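Local coordinates for phist (Plasmodium falciparum, PDB 4JLE), which binds the virulence factor PfEMP1, probably its ATS domain through this PHIST domain, and comigrates with it to knobs on the infected erythrocyte surface, at the interface of chains A and B. Coordinates in Å, arbitrary orientation; residue numbers count along the deposited sequence, not the author numbering. Chains: chain A/B, Phist.

The interface of chains A and B. Residues chain A 87, 90, 94; chain B 142, 145-146.
A:Glu90 and B:Trp142 lie at the centre of a helix-to-helix packing patch, one part of a two-fold symmetric interface that pairs two PHIST domains in the crystal; whether the dimer is biological the structure alone does not show. The patch illustrates how one large aromatic side chain can carry much of a local contact. The benzo end of the B:Trp142 indole reaches across to the other helix, and its CH2 atom comes to 3.4 Å from CB of A:Glu90. The glutamate then runs on extended past CG, with CG beside the backbone N (chi1 -64°), and this course brings the carboxylate against the same end of the indole. The carboxylate plane stands almost perpendicular to the indole plane, the two 85° apart. OE2 lies at the ring edge and in its plane, 3.5 Å from CH2 of B:Trp142, where the rim's partly positive C-H groups may suit a carboxylate. OE1 is 3.5 Å from CZ3 of the same ring.

A:Tyr94 flanks the indole, its side chain crossing that of B:Trp142 at about a right angle; CE2 of the phenol ring is 4.2 Å from CZ2, a loose contact. B:Lys145 is a more distant neighbour: its NZ amine lies 4.8 Å from OE1 of A:Glu90, too far for a direct bond, though opposite charges could still favour the arrangement. Beyond the indole, the methyl CB of A:Ala87 meets both methyls of B:Leu146, with CD2 at 3.8 Å, and extends the apolar packing.

Within the three-helix bundle fold, the chain A residues all belong to helix 77-110, whereas those of chain B lie on the long helix 117-163.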
loop_
_atom_site.group_PDB
_atom_site.type_symbol
_atom_site.label_atom_id
_atom_site.label_comp_id
_atom_site.label_asym_id
_atom_site.label_seq_id
_atom_site.Cartn_x
_atom_site.Cartn_y
_atom_site.Cartn_z
ATOM N N ALA A 87 11.838 -5.549 -7.642
ATOM C CA ALA A 87 11.440 -6.526 -6.625
ATOM C C ALA A 87 11.182 -5.830 -5.302
ATOM O O ALA A 87 10.222 -6.159 -4.625
ATOM C CB ALA A 87 12.522 -7.587 -6.463
ATOM N N GLU A 90 7.796 -4.229 -5.395
ATOM C CA GLU A 90 6.744 -5.256 -5.322
ATOM C C GLU A 90 6.578 -5.747 -3.875
ATOM O O GLU A 90 5.454 -5.830 -3.403
ATOM C CB GLU A 90 7.058 -6.446 -6.231
ATOM C CG GLU A 90 7.088 -6.121 -7.710
ATOM C CD GLU A 90 7.138 -7.390 -8.528
ATOM O OE1 GLU A 90 8.256 -7.798 -8.911
ATOM O OE2 GLU A 90 6.076 -8.031 -8.695
ATOM N N TYR A 94 3.373 -5.232 -1.146
ATOM C CA TYR A 94 2.753 -6.273 -0.330
ATOM C C TYR A 94 2.848 -5.926 1.142
ATOM O O TYR A 94 1.878 -6.136 1.842
ATOM C CB TYR A 94 3.401 -7.632 -0.617
ATOM C CG TYR A 94 2.765 -8.320 -1.801
ATOM C CD1 TYR A 94 1.523 -8.948 -1.683
ATOM C CD2 TYR A 94 3.357 -8.277 -3.061
ATOM C CE1 TYR A 94 0.911 -9.556 -2.774
ATOM C CE2 TYR A 94 2.754 -8.894 -4.163
ATOM C CZ TYR A 94 1.522 -9.522 -4.011
ATOM O OH TYR A 94 0.867 -10.135 -5.049
ATOM N N TRP B 142 9.807 -14.517 -2.591
ATOM C CA TRP B 142 10.701 -13.672 -3.366
ATOM C C TRP B 142 12.050 -14.308 -3.576
ATOM O O TRP B 142 12.625 -14.114 -4.654
ATOM C CB TRP B 142 10.764 -12.286 -2.747
ATOM C CG TRP B 142 9.397 -11.682 -2.862
ATOM C CD1 TRP B 142 8.342 -11.859 -2.006
ATOM C CD2 TRP B 142 8.860 -11.076 -4.033
ATOM N NE1 TRP B 142 7.196 -11.328 -2.548
ATOM C CE2 TRP B 142 7.484 -10.854 -3.802
ATOM C CE3 TRP B 142 9.418 -10.665 -5.254
ATOM C CZ2 TRP B 142 6.664 -10.235 -4.742
ATOM C CZ3 TRP B 142 8.611 -10.013 -6.165
ATOM C CH2 TRP B 142 7.246 -9.849 -5.929
ATOM N N LYS B 145 11.153 -16.435 -6.601
ATOM C CA LYS B 145 10.843 -15.630 -7.776
ATOM C C LYS B 145 12.135 -15.099 -8.412
ATOM O O LYS B 145 12.342 -15.275 -9.615
ATOM C CB LYS B 145 9.892 -14.473 -7.440
ATOM C CG LYS B 145 9.346 -13.812 -8.703
ATOM C CD LYS B 145 8.307 -12.733 -8.411
ATOM C CE LYS B 145 8.213 -11.641 -9.460
ATOM N NZ LYS B 145 7.871 -12.175 -10.795
ATOM N N LEU B 146 13.011 -14.495 -7.602
ATOM C CA LEU B 146 14.263 -13.913 -8.084
ATOM C C LEU B 146 15.287 -14.959 -8.436
ATOM O O LEU B 146 16.014 -14.770 -9.416
ATOM C CB LEU B 146 14.809 -12.934 -7.062
ATOM C CG LEU B 146 13.983 -11.651 -6.878
ATOM C CD1 LEU B 146 14.298 -10.987 -5.557
ATOM C CD2 LEU B 146 14.260 -10.657 -7.997
#